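Local coordinates for pullulanase C protein (Klebsiella pneumoniae subsp. pneumoniae NTUH-K2044, PDB 5HJ1) that is a component of the type II secretion system whose PDZ domain, here holding a fatty acid, probably helps in the secretion of pullulanase, at residues 4-9 / 15-20; 34-39 / 83-88; 54-57 / 63-66. All coordinates share one frame; numbering follows the deposited sequence.

How the interactions relate
Interaction 2 lies in the core of the PDZ domain, and interactions 1 and 3 lie on opposite sides of its centre. Interaction 1 comes first along the chain, pairing the short helices 5-9 and 16-19; interaction 2 then joins strands 30-38 and 82-89, and interaction 3 is nested within the loop that interaction 2 closes. The centres of interactions 2 and 3 are about 8 Å apart, and strand 54-59 runs between the two strands of interaction 2 in the same sheet. Interaction 1 lies about 14 Å from interaction 3, yet Leu5 CD1 packs on Leu64 CD2 at 4.0 Å. All three contribute residues to the vaccenic acid pocket, so the lipid runs through the shared hydrophobic interior.

Interaction 1: 4-9 / 15-20; sequences PLVKRL and NILTYL. With VCA (vaccenic acid), chain B.
Helix 5-9 and the short, weakly bonded helical turn at 16-19 come together near the end of the first and the start of the second, where the CA atoms of Leu9 and Ile16 are 6.9 Å apart. They form the N-terminal part of the PDZ domain that covers one side of the vaccenic acid pocket, and no hydrogen bond joins them. Leu9 and Ile16 cross at about a right angle, with Leu9 CD2 4.1 Å from Ile16 CD1. Further out, Val6 CG1 meets Leu17 CD1 at 4.2 Å; CG1 is anti to the backbone N (chi1 174°), the rotation that carries it to the leucine. Both Val6 and Leu17 also rest on Ile22 of strand 20-27.

The lipid continues this apolar layer. Leu9 CD2 touches C15 of the acyl chain at 3.9 Å, Ile16 CG2 packs near C13, and Leu20 CD1 lies 3.8 Å from C14. Toward the carboxyl end the chain passes over one face of the Tyr19 ring, C7 standing 3.7 Å above the plane and displaced toward the rim. At the head group, the 2.4 Å separation of Tyr19 OH and lipid O2 is too short to be taken at face value.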
ATOM      1  N   PRO A   4       8.664   4.914 -10.262  1.00 47.91           N
ATOM      2  CA  PRO A   4       7.971   3.823  -9.614  1.00 39.86           C
ATOM      3  C   PRO A   4       7.169   4.253  -8.398  1.00 41.09           C
ATOM      4  O   PRO A   4       7.510   5.247  -7.771  1.00 41.07           O
ATOM      5  CB  PRO A   4       9.115   2.809  -9.297  1.00 36.56           C
ATOM      6  CG  PRO A   4      10.187   3.137 -10.327  1.00 39.66           C
ATOM      7  CD  PRO A   4      10.091   4.604 -10.534  1.00 45.91           C
ATOM      8  N   LEU A   5       6.113   3.515  -8.041  1.00 38.90           N
ATOM      9  CA  LEU A   5       5.271   3.874  -6.859  1.00 34.66           C
ATOM     10  C   LEU A   5       6.033   4.050  -5.537  1.00 36.19           C
ATOM     11  O   LEU A   5       5.699   4.893  -4.762  1.00 34.62           O
ATOM     12  CB  LEU A   5       4.132   2.823  -6.652  1.00 37.74           C
ATOM     13  CG  LEU A   5       3.213   2.814  -5.399  1.00 38.62           C
ATOM     14  CD1 LEU A   5       1.870   2.170  -5.727  1.00 42.65           C
ATOM     15  CD2 LEU A   5       3.785   2.161  -4.146  1.00 40.37           C
ATOM     16  N   VAL A   6       6.995   3.182  -5.249  1.00 38.00           N
ATOM     17  CA  VAL A   6       7.731   3.279  -3.968  1.00 42.39           C
ATOM     18  C   VAL A   6       8.532   4.541  -3.917  1.00 47.29           C
ATOM     19  O   VAL A   6       8.468   5.302  -2.942  1.00 48.84           O
ATOM     20  CB  VAL A   6       8.612   2.034  -3.738  1.00 48.44           C
ATOM     21  CG1 VAL A   6       9.486   2.164  -2.503  1.00 51.46           C
ATOM     22  CG2 VAL A   6       7.722   0.817  -3.640  1.00 47.87           C
ATOM     23  N   LYS A   7       9.237   4.804  -5.013  1.00 47.68           N
ATOM     24  CA  LYS A   7      10.040   6.004  -5.083  1.00 52.98           C
ATOM     25  C   LYS A   7       9.126   7.234  -4.937  1.00 50.07           C
ATOM     26  O   LYS A   7       9.513   8.203  -4.314  1.00 51.91           O
ATOM     27  CB  LYS A   7      10.910   6.008  -6.349  1.00 56.12           C
ATOM     28  CG  LYS A   7      11.843   4.793  -6.449  1.00 59.22           C
ATOM     29  CD  LYS A   7      12.658   4.581  -5.175  1.00 62.51           C
ATOM     30  CE  LYS A   7      13.757   3.539  -5.310  1.00 68.01           C
ATOM     31  NZ  LYS A   7      14.593   3.385  -4.081  1.00 71.86           N
ATOM     32  N   ARG A   8       7.896   7.150  -5.428  1.00 51.06           N
ATOM     33  CA  ARG A   8       6.958   8.255  -5.224  1.00 47.28           C
ATOM     34  C   ARG A   8       6.369   8.353  -3.819  1.00 49.51           C
ATOM     35  O   ARG A   8       6.036   9.442  -3.413  1.00 51.92           O
ATOM     36  CB  ARG A   8       5.832   8.281  -6.260  1.00 52.14           C
ATOM     37  CG  ARG A   8       6.331   8.603  -7.668  1.00 57.54           C
ATOM     38  CD  ARG A   8       5.353   9.539  -8.339  1.00 63.96           C
ATOM     39  NE  ARG A   8       4.026   8.953  -8.520  1.00 67.53           N
ATOM     40  CZ  ARG A   8       2.894   9.650  -8.659  1.00 69.33           C
ATOM     41  NH1 ARG A   8       2.870  10.975  -8.542  1.00 73.37           N
ATOM     42  NH2 ARG A   8       1.757   9.007  -8.858  1.00 73.86           N
ATOM     43  N   LEU A   9       6.191   7.249  -3.073  1.00 46.36           N
ATOM     44  CA  LEU A   9       5.656   7.340  -1.671  1.00 42.46           C
ATOM     45  C   LEU A   9       6.613   8.036  -0.688  1.00 44.91           C
ATOM     46  O   LEU A   9       6.216   8.532   0.379  1.00 43.87           O
ATOM     47  CB  LEU A   9       5.353   5.937  -1.069  1.00 41.22           C
ATOM     48  CG  LEU A   9       4.097   5.184  -1.482  1.00 42.28           C
ATOM     49  CD1 LEU A   9       4.158   3.740  -1.000  1.00 43.91           C
ATOM     50  CD2 LEU A   9       2.840   5.849  -0.936  1.00 43.40           C
ATOM     51  N   ASN A  15       6.379   9.701   7.099  1.00 40.27           N
ATOM     52  CA  ASN A  15       7.523   8.886   6.765  1.00 39.60           C
ATOM     53  C   ASN A  15       6.995   7.483   6.476  1.00 32.24           C
ATOM     54  O   ASN A  15       7.264   6.550   7.221  1.00 32.14           O
ATOM     55  CB  ASN A  15       8.439   8.914   7.976  1.00 42.86           C
ATOM     56  CG  ASN A  15       8.818  10.341   8.353  1.00 49.34           C
ATOM     57  OD1 ASN A  15       9.099  11.152   7.469  1.00 54.31           O
ATOM     58  ND2 ASN A  15       8.793  10.662   9.652  1.00 51.46           N
ATOM     59  N   ILE A  16       6.215   7.360   5.400  1.00 27.56           N
ATOM     60  CA  ILE A  16       5.574   6.075   5.106  1.00 25.15           C
ATOM     61  C   ILE A  16       6.541   4.899   5.049  1.00 21.95           C
ATOM     62  O   ILE A  16       6.233   3.832   5.582  1.00 21.01           O
ATOM     63  CB  ILE A  16       4.772   6.157   3.808  1.00 24.98           C
ATOM     64  CG1 ILE A  16       3.660   7.198   4.036  1.00 29.53           C
ATOM     65  CG2 ILE A  16       4.253   4.753   3.390  1.00 24.22           C
ATOM     66  CD1 ILE A  16       2.984   7.589   2.778  1.00 30.72           C
ATOM     67  N   LEU A  17       7.726   5.088   4.469  1.00 21.67           N
ATOM     68  CA  LEU A  17       8.683   4.003   4.332  1.00 21.57           C
ATOM     69  C   LEU A  17       9.370   3.642   5.661  1.00 21.95           C
ATOM     70  O   LEU A  17      10.074   2.648   5.698  1.00 21.55           O
ATOM     71  CB  LEU A  17       9.630   4.249   3.159  1.00 23.68           C
ATOM     72  CG  LEU A  17       8.895   4.252   1.782  1.00 25.90           C
ATOM     73  CD1 LEU A  17       9.924   4.727   0.755  1.00 31.57           C
ATOM     74  CD2 LEU A  17       8.278   2.921   1.426  1.00 27.01           C
ATOM     75  N   THR A  18       9.187   4.460   6.679  1.00 19.98           N
ATOM     76  CA  THR A  18       9.648   4.060   8.008  1.00 21.40           C
ATOM     77  C   THR A  18       8.734   2.968   8.560  1.00 18.90           C
ATOM     78  O   THR A  18       9.184   2.115   9.357  1.00 18.78           O
ATOM     79  CB  THR A  18       9.627   5.236   8.972  1.00 22.57           C
ATOM     80  OG1 THR A  18      10.529   6.266   8.489  1.00 26.48           O
ATOM     81  CG2 THR A  18      10.117   4.848  10.352  1.00 25.09           C
ATOM     82  N   TYR A  19       7.464   2.954   8.131  1.00 17.94           N
ATOM     83  CA  TYR A  19       6.494   1.978   8.622  1.00 17.41           C
ATOM     84  C   TYR A  19       6.330   0.786   7.737  1.00 15.53           C
ATOM     85  O   TYR A  19       5.809  -0.248   8.194  1.00 15.26           O
ATOM     86  CB  TYR A  19       5.077   2.641   8.816  1.00 18.40           C
ATOM     87  CG  TYR A  19       5.002   3.743   9.802  1.00 20.75           C
ATOM     88  CD1 TYR A  19       4.783   3.454  11.152  1.00 22.49           C
ATOM     89  CD2 TYR A  19       5.215   5.031   9.402  1.00 23.08           C
ATOM     90  CE1 TYR A  19       4.626   4.467  12.080  1.00 25.65           C
ATOM     91  CE2 TYR A  19       5.184   6.064  10.339  1.00 27.39           C
ATOM     92  CZ  TYR A  19       4.895   5.724  11.668  1.00 26.39           C
ATOM     93  OH  TYR A  19       4.786   6.703  12.668  1.00 31.80           O
ATOM     94  N   LEU A  20       6.741   0.896   6.475  1.00 15.43           N
ATOM     95  CA  LEU A  20       6.479  -0.139   5.473  1.00 16.14           C
ATOM     96  C   LEU A  20       7.656  -0.424   4.614  1.00 16.32           C
ATOM     97  O   LEU A  20       8.322   0.532   4.170  1.00 19.24           O
ATOM     98  CB  LEU A  20       5.349   0.281   4.504  1.00 17.84           C
ATOM     99  CG  LEU A  20       4.007   0.425   5.081  1.00 19.52           C
ATOM    100  CD1 LEU A  20       3.051   0.975   4.005  1.00 23.36           C
ATOM    101  CD2 LEU A  20       3.497  -0.917   5.525  1.00 20.73           C
TER
HETATM  102  O2  VCA B 301       2.760   7.524  13.586  0.50 41.37           O
HETATM  103  C1  VCA B 301       1.826   8.331  13.781  0.50 43.53           C
HETATM  104  O1  VCA B 301       1.612   8.852  14.900  0.50 38.67           O
HETATM  105  C2  VCA B 301       0.918   8.668  12.615  0.50 40.94           C
HETATM  106  C3  VCA B 301       1.315  10.007  11.995  0.50 41.87           C
HETATM  107  C4  VCA B 301       1.775   9.842  10.548  0.50 39.00           C
HETATM  108  C5  VCA B 301       1.189   8.588   9.909  0.50 41.27           C
HETATM  109  C6  VCA B 301       1.918   7.346  10.391  0.50 37.41           C
HETATM  110  C7  VCA B 301       1.521   6.102   9.609  0.50 34.44           C
HETATM  111  C8  VCA B 301       1.327   6.356   8.116  0.50 34.05           C
HETATM  112  C9  VCA B 301       0.942   5.045   7.442  0.50 36.68           C
HETATM  113  C10 VCA B 301       0.563   5.135   5.968  1.00 36.26           C
HETATM  114  C11 VCA B 301       0.037   3.797   5.593  1.00 36.34           C
HETATM  115  C12 VCA B 301      -0.116   3.340   4.367  1.00 35.46           C
HETATM  116  C13 VCA B 301       0.302   4.027   3.088  1.00 35.14           C
HETATM  117  C14 VCA B 301       0.292   2.864   2.114  1.00 35.79           C
HETATM  118  C15 VCA B 301       0.573   3.133   0.650  1.00 40.12           C
HETATM  119  C16 VCA B 301       0.929   1.758   0.108  1.00 36.97           C
HETATM  120  C17 VCA B 301       0.731   1.601  -1.375  1.00 38.95           C
HETATM  121  C18 VCA B 301       1.193   0.202  -1.724  1.00 34.22           C

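Interaction 2: 34-39 / 83-88; sequences YRLNPG and ITLTVE
Leu36 is the centre of this contact: its CD1 methyl meets both Leu85 and Val87 from the facing strand, within the buried core of the PDZ domain. Leu36 and Leu85 reach toward each other tip to tip, Leu36 CD1 to Leu85 CD2 at 3.9 Å. Their torsions differ: in Leu36, CG stands anti to the carbonyl carbon (chi1 -51°), whereas in Leu85 it lies roughly anti to the backbone N (chi1 -152°), and with these rotations the two branches end against one another across the interior. Val87, two residues along the same strand and pointing the same way, adds its CG1 methyl 4.2 Å from Leu36 CD1 and meets the leucine at a slant. One methyl is thus held against two neighbours by van der Waals contact alone, and no hydrogen bond links the segments.

Leu85 also touches the bound vaccenic acid, so the same residue serves the core and the wall of the lipid pocket; Ile83, two residues earlier in the strand, also lines the pocket. In the sheet, strand 54-59 pairs with both 30-38 and 82-89, and Leu36 rests on its Ala56. On their other edges strand 20-27 flanks 30-38 and strand 92-99 flanks 82-89; Leu36 packs against Ile22 of the former, Leu85 against Phe98 and Val87 against His94 of the latter.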
ATOM      1  N   TYR A  34       1.412  -5.052  -4.417  1.00 14.65           N
ATOM      2  CA  TYR A  34       2.625  -4.658  -3.695  1.00 14.27           C
ATOM      3  C   TYR A  34       2.704  -5.413  -2.419  1.00 13.73           C
ATOM      4  O   TYR A  34       1.775  -5.329  -1.559  1.00 14.79           O
ATOM      5  CB  TYR A  34       2.647  -3.141  -3.395  1.00 15.17           C
ATOM      6  CG  TYR A  34       2.792  -2.343  -4.651  1.00 15.74           C
ATOM      7  CD1 TYR A  34       1.679  -2.038  -5.456  1.00 16.88           C
ATOM      8  CD2 TYR A  34       4.036  -1.947  -5.114  1.00 15.88           C
ATOM      9  CE1 TYR A  34       1.863  -1.386  -6.673  1.00 18.69           C
ATOM     10  CE2 TYR A  34       4.194  -1.252  -6.313  1.00 16.91           C
ATOM     11  CZ  TYR A  34       3.072  -0.970  -7.083  1.00 19.07           C
ATOM     12  OH  TYR A  34       3.220  -0.285  -8.315  1.00 22.86           O
ATOM     13  N   ARG A  35       3.779  -6.142  -2.216  1.00 13.53           N
ATOM     14  CA  ARG A  35       3.950  -6.977  -1.002  1.00 14.35           C
ATOM     15  C   ARG A  35       4.413  -6.049   0.114  1.00 14.41           C
ATOM     16  O   ARG A  35       5.379  -5.301  -0.006  1.00 15.13           O
ATOM     17  CB  ARG A  35       5.041  -8.011  -1.268  1.00 15.39           C
ATOM     18  CG  ARG A  35       5.230  -9.119  -0.177  1.00 16.81           C
ATOM     19  CD  ARG A  35       4.085 -10.034  -0.051  1.00 17.60           C
ATOM     20  NE  ARG A  35       3.854 -10.781  -1.296  1.00 18.77           N
ATOM     21  CZ  ARG A  35       2.763 -11.419  -1.590  1.00 19.26           C
ATOM     22  NH1 ARG A  35       1.754 -11.407  -0.752  1.00 20.16           N
ATOM     23  NH2 ARG A  35       2.628 -12.065  -2.763  1.00 21.74           N
ATOM     24  N   LEU A  36       3.745  -6.117   1.270  1.00 13.56           N
ATOM     25  CA  LEU A  36       4.000  -5.272   2.401  1.00 13.27           C
ATOM     26  C   LEU A  36       4.587  -6.051   3.562  1.00 12.74           C
ATOM     27  O   LEU A  36       4.141  -7.144   3.888  1.00 14.80           O
ATOM     28  CB  LEU A  36       2.709  -4.622   2.946  1.00 14.11           C
ATOM     29  CG  LEU A  36       1.870  -3.921   1.894  1.00 14.93           C
ATOM     30  CD1 LEU A  36       0.602  -3.393   2.580  1.00 17.63           C
ATOM     31  CD2 LEU A  36       2.622  -2.823   1.219  1.00 16.90           C
ATOM     32  N   ASN A  37       5.595  -5.440   4.204  1.00 12.98           N
ATOM     33  CA  ASN A  37       6.209  -5.973   5.424  1.00 12.74           C
ATOM     34  C   ASN A  37       6.550  -4.780   6.282  1.00 13.68           C
ATOM     35  O   ASN A  37       6.570  -3.618   5.852  1.00 14.30           O
ATOM     36  CB  ASN A  37       7.393  -6.869   5.089  1.00 12.95           C
ATOM     37  CG  ASN A  37       6.963  -8.265   4.814  1.00 13.85           C
ATOM     38  OD1 ASN A  37       6.335  -8.905   5.652  1.00 15.03           O
ATOM     39  ND2 ASN A  37       7.179  -8.726   3.582  1.00 14.63           N
ATOM     40  N   PRO A  38       6.884  -5.026   7.562  1.00 13.68           N
ATOM     41  CA  PRO A  38       7.188  -3.888   8.405  1.00 14.58           C
ATOM     42  C   PRO A  38       8.418  -3.156   7.966  1.00 16.08           C
ATOM     43  O   PRO A  38       9.420  -3.756   7.556  1.00 18.85           O
ATOM     44  CB  PRO A  38       7.372  -4.562   9.781  1.00 16.30           C
ATOM     45  CG  PRO A  38       6.640  -5.834   9.756  1.00 16.17           C
ATOM     46  CD  PRO A  38       6.737  -6.283   8.322  1.00 15.50           C
ATOM     47  N   GLY A  39       8.359  -1.835   8.132  1.00 16.41           N
ATOM     48  CA  GLY A  39       9.508  -0.982   8.055  1.00 16.56           C
ATOM     49  C   GLY A  39      10.305  -1.092   9.408  1.00 17.77           C
ATOM     50  O   GLY A  39       9.985  -1.956  10.292  1.00 19.33           O
ATOM     51  N   ILE A  83      -6.612   7.485   4.661  1.00 27.01           N
ATOM     52  CA  ILE A  83      -6.573   6.723   3.445  1.00 27.31           C
ATOM     53  C   ILE A  83      -6.829   5.277   3.716  1.00 26.28           C
ATOM     54  O   ILE A  83      -6.626   4.799   4.872  1.00 30.95           O
ATOM     55  CB  ILE A  83      -5.230   6.852   2.710  1.00 27.55           C
ATOM     56  CG1 ILE A  83      -4.063   6.349   3.601  1.00 27.05           C
ATOM     57  CG2 ILE A  83      -5.018   8.295   2.297  1.00 30.44           C
ATOM     58  CD1 ILE A  83      -2.776   6.295   2.852  1.00 31.76           C
ATOM     59  N   THR A  84      -7.367   4.573   2.750  1.00 23.92           N
ATOM     60  CA  THR A  84      -7.643   3.167   2.962  1.00 22.50           C
ATOM     61  C   THR A  84      -6.843   2.312   2.012  1.00 22.96           C
ATOM     62  O   THR A  84      -6.777   2.609   0.804  1.00 26.07           O
ATOM     63  CB  THR A  84      -9.096   2.895   2.701  1.00 26.84           C
ATOM     64  OG1 THR A  84      -9.894   3.725   3.580  1.00 30.24           O
ATOM     65  CG2 THR A  84      -9.490   1.460   2.886  1.00 29.14           C
ATOM     66  N   LEU A  85      -6.334   1.225   2.524  1.00 20.27           N
ATOM     67  CA  LEU A  85      -5.617   0.260   1.727  1.00 20.36           C
ATOM     68  C   LEU A  85      -6.433  -1.031   1.693  1.00 19.33           C
ATOM     69  O   LEU A  85      -6.987  -1.475   2.754  1.00 20.45           O
ATOM     70  CB  LEU A  85      -4.292  -0.067   2.410  1.00 22.44           C
ATOM     71  CG  LEU A  85      -3.108  -0.505   1.667  1.00 27.84           C
ATOM     72  CD1 LEU A  85      -2.775   0.392   0.464  1.00 26.11           C
ATOM     73  CD2 LEU A  85      -1.940  -0.474   2.712  1.00 25.87           C
ATOM     74  N   THR A  86      -6.638  -1.615   0.523  1.00 17.71           N
ATOM     75  CA  THR A  86      -7.202  -2.928   0.367  1.00 18.32           C
ATOM     76  C   THR A  86      -6.044  -3.920   0.175  1.00 17.77           C
ATOM     77  O   THR A  86      -5.242  -3.712  -0.730  1.00 17.58           O
ATOM     78  CB  THR A  86      -8.148  -3.021  -0.811  1.00 21.40           C
ATOM     79  OG1 THR A  86      -9.174  -2.038  -0.676  1.00 24.70           O
ATOM     80  CG2 THR A  86      -8.786  -4.374  -0.889  1.00 22.78           C
ATOM     81  N   VAL A  87      -6.006  -4.933   1.027  1.00 17.16           N
ATOM     82  CA  VAL A  87      -5.007  -5.986   0.909  1.00 17.40           C
ATOM     83  C   VAL A  87      -5.665  -7.342   0.679  1.00 18.35           C
ATOM     84  O   VAL A  87      -6.823  -7.533   1.080  1.00 22.38           O
ATOM     85  CB  VAL A  87      -4.091  -6.057   2.175  1.00 16.86           C
ATOM     86  CG1 VAL A  87      -3.325  -4.756   2.368  1.00 15.96           C
ATOM     87  CG2 VAL A  87      -4.861  -6.417   3.397  1.00 18.24           C
ATOM     88  N   GLU A  88      -4.947  -8.241   0.017  1.00 19.71           N
ATOM     89  CA  GLU A  88      -5.375  -9.635  -0.121  1.00 23.88           C
ATOM     90  C   GLU A  88      -4.453 -10.406   0.867  1.00 23.84           C
ATOM     91  O   GLU A  88      -3.165 -10.220   0.935  1.00 24.63           O
ATOM     92  CB  GLU A  88      -5.164 -10.040  -1.570  1.00 28.69           C
ATOM     93  CG  GLU A  88      -6.166 -11.039  -2.100  1.00 39.21           C
ATOM     94  CD  GLU A  88      -6.032 -11.174  -3.607  1.00 43.22           C
ATOM     95  OE1 GLU A  88      -4.949 -11.608  -4.047  1.00 48.68           O
ATOM     96  OE2 GLU A  88      -6.983 -10.804  -4.337  1.00 45.91           O
TER

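Interaction 3: 54-57 / 63-66; sequences DLAI and DLRD
The backbone N of Leu64 donates to Ile57 O at 2.9 Å, joining strand 54-59 of the PDZ domain to the type I beta turn of Asp63 to Asp66 that leads into helix 67-77. The N-H is nearly straight on the acceptor (169°), although it arrives from above the carbonyl plane. The same carbonyl oxygen accepts a second bond, from a water 3.0 Å from Ile57 O, which in turn takes a weak bond from Arg65 NH1. On the side facing the lipid, Leu64 CD1 packs on Ala56 CB at 4.1 Å; both residues also touch the vaccenic acid. Arg65 lies alongside Ile57, pointing the same way, with Ile57 CB over the centre of one guanidinium face.

Asp63 sets the position of that guanidinium. Its OD1 closes an Asx turn by accepting from the backbone N of Arg65, and also forms a salt bridge with the NE of that residue. A chi1 of -164° sets the carboxylate beside the carbonyl carbon of Asp63, facing the residues that follow, where OD1 can take both bonds. Arg65 NE meets OD1 of Asp63 at 3.0 Å on the syn side of the carboxylate, with the oxygen nearly in the guanidinium plane.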
ATOM      1  N   ASP A  54       1.299  -9.145   3.498  1.00 14.31           N
ATOM      2  CA  ASP A  54       0.064  -8.734   2.877  1.00 14.99           C
ATOM      3  C   ASP A  54       0.352  -8.231   1.446  1.00 15.05           C
ATOM      4  O   ASP A  54       1.411  -7.713   1.137  1.00 15.65           O
ATOM      5  CB  ASP A  54      -0.572  -7.523   3.650  1.00 15.59           C
ATOM      6  CG  ASP A  54      -1.471  -7.911   4.791  1.00 16.57           C
ATOM      7  OD1 ASP A  54      -1.901  -9.098   4.873  1.00 17.54           O
ATOM      8  OD2 ASP A  54      -1.795  -7.007   5.563  1.00 15.95           O
ATOM      9  N   LEU A  55      -0.642  -8.394   0.579  1.00 14.35           N
ATOM     10  CA  LEU A  55      -0.571  -7.930  -0.817  1.00 15.32           C
ATOM     11  C   LEU A  55      -1.496  -6.772  -1.021  1.00 15.58           C
ATOM     12  O   LEU A  55      -2.728  -6.996  -1.000  1.00 16.93           O
ATOM     13  CB  LEU A  55      -0.881  -9.083  -1.773  1.00 17.11           C
ATOM     14  CG  LEU A  55      -0.734  -8.737  -3.247  1.00 17.97           C
ATOM     15  CD1 LEU A  55       0.713  -8.668  -3.654  1.00 18.71           C
ATOM     16  CD2 LEU A  55      -1.472  -9.732  -4.176  1.00 20.55           C
ATOM     17  N   ALA A  56      -0.946  -5.574  -1.141  1.00 13.77           N
ATOM     18  CA  ALA A  56      -1.747  -4.361  -1.407  1.00 15.00           C
ATOM     19  C   ALA A  56      -2.225  -4.342  -2.851  1.00 15.99           C
ATOM     20  O   ALA A  56      -1.432  -4.389  -3.793  1.00 16.25           O
ATOM     21  CB  ALA A  56      -0.993  -3.102  -1.107  1.00 15.31           C
ATOM     22  N   ILE A  57      -3.556  -4.271  -3.006  1.00 16.37           N
ATOM     23  CA  ILE A  57      -4.161  -4.247  -4.337  1.00 18.86           C
ATOM     24  C   ILE A  57      -4.991  -2.974  -4.656  1.00 20.85           C
ATOM     25  O   ILE A  57      -5.288  -2.747  -5.854  1.00 22.73           O
ATOM     26  CB  ILE A  57      -4.996  -5.540  -4.613  1.00 21.82           C
ATOM     27  CG1 ILE A  57      -6.144  -5.643  -3.666  1.00 23.00           C
ATOM     28  CG2 ILE A  57      -4.096  -6.769  -4.572  1.00 22.00           C
ATOM     29  CD1 ILE A  57      -7.156  -6.706  -4.036  1.00 25.72           C
ATOM     30  N   ASP A  63      -7.464   0.689  -8.101  1.00 26.14           N
ATOM     31  CA  ASP A  63      -6.654  -0.490  -8.387  1.00 24.30           C
ATOM     32  C   ASP A  63      -5.179  -0.143  -8.564  1.00 24.57           C
ATOM     33  O   ASP A  63      -4.778   0.548  -9.501  1.00 27.95           O
ATOM     34  CB  ASP A  63      -7.191  -1.166  -9.634  1.00 29.50           C
ATOM     35  CG  ASP A  63      -6.686  -2.579  -9.821  1.00 32.97           C
ATOM     36  OD1 ASP A  63      -5.700  -3.007  -9.151  1.00 28.48           O
ATOM     37  OD2 ASP A  63      -7.246  -3.248 -10.729  1.00 37.56           O
ATOM     38  N   LEU A  64      -4.328  -0.705  -7.705  1.00 22.79           N
ATOM     39  CA  LEU A  64      -2.909  -0.482  -7.764  1.00 22.95           C
ATOM     40  C   LEU A  64      -2.229  -1.244  -8.862  1.00 23.56           C
ATOM     41  O   LEU A  64      -1.066  -0.959  -9.156  1.00 24.76           O
ATOM     42  CB  LEU A  64      -2.291  -0.826  -6.425  1.00 21.77           C
ATOM     43  CG  LEU A  64      -2.550   0.179  -5.273  1.00 21.88           C
ATOM     44  CD1 LEU A  64      -2.006  -0.296  -3.980  1.00 21.48           C
ATOM     45  CD2 LEU A  64      -2.039   1.560  -5.595  1.00 24.90           C
ATOM     46  N   ARG A  65      -2.939  -2.211  -9.408  1.00 23.96           N
ATOM     47  CA  ARG A  65      -2.355  -3.090 -10.446  1.00 25.39           C
ATOM     48  C   ARG A  65      -2.405  -2.447 -11.793  1.00 29.72           C
ATOM     49  O   ARG A  65      -1.662  -2.881 -12.668  1.00 32.52           O
ATOM     50  CB  ARG A  65      -3.060  -4.437 -10.412  1.00 24.78           C
ATOM     51  CG  ARG A  65      -2.977  -5.127  -9.038  1.00 26.00           C
ATOM     52  CD  ARG A  65      -3.890  -6.315  -8.883  1.00 28.87           C
ATOM     53  NE  ARG A  65      -5.299  -5.929  -8.754  1.00 30.10           N
ATOM     54  CZ  ARG A  65      -6.263  -6.774  -8.388  1.00 32.72           C
ATOM     55  NH1 ARG A  65      -7.511  -6.329  -8.264  1.00 36.74           N
ATOM     56  NH2 ARG A  65      -6.000  -8.038  -8.085  1.00 35.18           N
ATOM     57  N   ASP A  66      -3.137  -1.354 -11.929  1.00 31.32           N
ATOM     58  CA  ASP A  66      -3.302  -0.681 -13.221  1.00 37.33           C
ATOM     59  C   ASP A  66      -2.405   0.546 -13.131  1.00 37.96           C
ATOM     60  O   ASP A  66      -2.630   1.414 -12.319  1.00 37.08           O
ATOM     61  CB  ASP A  66      -4.771  -0.342 -13.417  1.00 39.39           C
ATOM     62  CG  ASP A  66      -5.061   0.393 -14.730  1.00 46.64           C
ATOM     63  OD1 ASP A  66      -4.120   0.840 -15.395  1.00 50.79           O
ATOM     64  OD2 ASP A  66      -6.256   0.564 -15.044  1.00 53.99           O
TER
HETATM   65  O   HOH W   1      -7.865  -3.836  -6.938  1.00 38.09           O